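Pex protein (Anabaena sp. PCC 7120, PDB 2DQL) is a circadian clock-associated protein with a PadR-like winged-helix fold that probably binds DNA as a transcriptional regulator. Local coordinates at residues V30-E35 with H97-L102. Residues are numbered along the deposited sequence; the frame is centred on the assembly and turned at random.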
loop_
_atom_site.group_PDB
_atom_site.type_symbol
_atom_site.label_atom_id
_atom_site.label_comp_id
_atom_site.label_asym_id
_atom_site.label_seq_id
_atom_site.Cartn_x
_atom_site.Cartn_y
_atom_site.Cartn_z
ATOM N N VAL A 30 -19.766 5.585 6.661
ATOM C CA VAL A 30 -20.934 4.954 6.053
ATOM C C VAL A 30 -22.000 4.613 7.090
ATOM O O VAL A 30 -23.177 4.895 6.880
ATOM C CB VAL A 30 -20.568 3.648 5.308
ATOM C CG1 VAL A 30 -21.841 2.950 4.813
ATOM C CG2 VAL A 30 -19.653 3.953 4.127
ATOM N N LEU A 31 -21.587 4.002 8.200
ATOM C CA LEU A 31 -22.539 3.607 9.239
ATOM C C LEU A 31 -23.298 4.784 9.848
ATOM O O LEU A 31 -24.429 4.623 10.323
ATOM C CB LEU A 31 -21.826 2.797 10.332
ATOM C CG LEU A 31 -21.277 1.439 9.868
ATOM C CD1 LEU A 31 -20.746 0.655 11.071
ATOM C CD2 LEU A 31 -22.374 0.631 9.171
ATOM N N LEU A 32 -22.691 5.965 9.837
ATOM C CA LEU A 32 -23.359 7.151 10.372
ATOM C C LEU A 32 -24.551 7.520 9.488
ATOM O O LEU A 32 -25.477 8.206 9.929
ATOM C CB LEU A 32 -22.379 8.327 10.462
ATOM C CG LEU A 32 -21.404 8.219 11.643
ATOM C CD1 LEU A 32 -20.266 9.213 11.482
ATOM C CD2 LEU A 32 -22.169 8.469 12.942
ATOM N N GLN A 33 -24.533 7.037 8.251
ATOM C CA GLN A 33 -25.601 7.306 7.293
ATOM C C GLN A 33 -26.737 6.305 7.451
ATOM O O GLN A 33 -27.857 6.533 6.983
ATOM C CB GLN A 33 -25.065 7.215 5.867
ATOM C CG GLN A 33 -23.977 8.209 5.536
ATOM C CD GLN A 33 -23.432 7.998 4.135
ATOM O OE1 GLN A 33 -24.183 7.710 3.204
ATOM N NE2 GLN A 33 -22.124 8.147 3.978
ATOM N N GLY A 34 -26.437 5.193 8.113
ATOM C CA GLY A 34 -27.429 4.155 8.325
ATOM C C GLY A 34 -26.753 2.801 8.345
ATOM O O GLY A 34 -25.625 2.654 7.859
ATOM N N GLU A 35 -27.442 1.808 8.899
ATOM C CA GLU A 35 -26.901 0.460 9.004
ATOM C C GLU A 35 -26.422 -0.078 7.674
ATOM O O GLU A 35 -26.990 0.217 6.622
ATOM C CB GLU A 35 -27.947 -0.496 9.589
ATOM C CG GLU A 35 -29.211 -0.620 8.757
ATOM C CD GLU A 35 -30.111 -1.743 9.232
ATOM O OE1 GLU A 35 -30.012 -2.122 10.417
ATOM O OE2 GLU A 35 -30.925 -2.239 8.424
ATOM N N HIS A 97 -20.541 10.936 18.518
ATOM C CA HIS A 97 -19.571 12.018 18.391
ATOM C C HIS A 97 -18.194 11.559 17.920
ATOM O O HIS A 97 -17.616 12.159 17.016
ATOM C CB HIS A 97 -19.430 12.767 19.721
ATOM C CG HIS A 97 -18.547 13.973 19.641
ATOM N ND1 HIS A 97 -18.887 15.099 18.919
ATOM C CD2 HIS A 97 -17.324 14.221 20.166
ATOM C CE1 HIS A 97 -17.912 15.985 19.003
ATOM N NE2 HIS A 97 -16.949 15.477 19.754
ATOM N N GLN A 98 -17.668 10.502 18.531
ATOM C CA GLN A 98 -16.353 9.999 18.145
ATOM C C GLN A 98 -16.358 9.485 16.709
ATOM O O GLN A 98 -15.408 9.710 15.959
ATOM C CB GLN A 98 -15.902 8.876 19.080
ATOM C CG GLN A 98 -14.567 8.264 18.678
ATOM C CD GLN A 98 -13.407 9.230 18.833
ATOM O OE1 GLN A 98 -12.928 9.470 19.944
ATOM N NE2 GLN A 98 -12.955 9.800 17.721
ATOM N N ALA A 99 -17.424 8.794 16.324
ATOM C CA ALA A 99 -17.508 8.270 14.968
ATOM C C ALA A 99 -17.525 9.421 13.964
ATOM O O ALA A 99 -16.969 9.311 12.872
ATOM C CB ALA A 99 -18.756 7.404 14.805
ATOM N N GLU A 100 -18.153 10.533 14.335
ATOM C CA GLU A 100 -18.211 11.678 13.437
ATOM C C GLU A 100 -16.824 12.299 13.287
ATOM O O GLU A 100 -16.462 12.754 12.200
ATOM C CB GLU A 100 -19.236 12.696 13.951
ATOM C CG GLU A 100 -20.646 12.106 13.961
ATOM C CD GLU A 100 -21.691 12.974 14.640
ATOM O OE1 GLU A 100 -21.370 13.627 15.656
ATOM O OE2 GLU A 100 -22.847 12.977 14.165
ATOM N N ASP A 101 -16.043 12.301 14.366
ATOM C CA ASP A 101 -14.691 12.856 14.303
ATOM C C ASP A 101 -13.830 11.997 13.379
ATOM O O ASP A 101 -13.061 12.513 12.562
ATOM C CB ASP A 101 -14.042 12.908 15.694
ATOM C CG ASP A 101 -14.688 13.936 16.610
ATOM O OD1 ASP A 101 -15.109 15.006 16.119
ATOM O OD2 ASP A 101 -14.764 13.681 17.831
ATOM N N LEU A 102 -13.962 10.679 13.510
ATOM C CA LEU A 102 -13.195 9.764 12.675
ATOM C C LEU A 102 -13.673 9.825 11.230
ATOM O O LEU A 102 -12.879 9.699 10.296
ATOM C CB LEU A 102 -13.309 8.336 13.219
ATOM C CG LEU A 102 -12.678 8.145 14.602
ATOM C CD1 LEU A 102 -12.890 6.726 15.073
ATOM C CD2 LEU A 102 -11.187 8.461 14.529
#
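Leu32, near the C-terminal end of helix 20-31, faces the first turns of helix 96-112, its CA lying 7.5 Å from the CA of Glu100. The chain turns away soon afterwards: the N of Gly34 still bonds to the O of Leu31, at 3.0 Å, but Gly34 itself has left helical geometry with a positive phi of 148°. Leu32 is the one residue of 30-35 that reaches across, and both of its methyls are engaged. Leu32 CD1 rests against the backbone, 3.6 Å from the O of Ala99 and 3.8 Å from the CA of Glu100, while Leu32 CD2 meets the CB of Ala99 at 4.0 Å. The leucine and glutamate side chains cross at about a right angle. With CG beside its own backbone N (chi1 -63°), Glu100 lays its CG methylene against the leucine, 3.8 Å from Leu32 CD1; the chain beyond runs extended. Around this point, Ala99 also packs on Leu28 and on Val91 of strand 86-91, which brings the wing hairpin of the winged-helix fold together with both helices. One turn on, Leu102 touches Cys25 and Leu28, and Tyr7 of the second subunit. The contact between 30-35 and 97-102 is therefore small and purely van der Waals, a single leucine against the CB of Ala99, the CG methylene of Glu100 and the helix backbone between them, consistent with close packing without polar specificity.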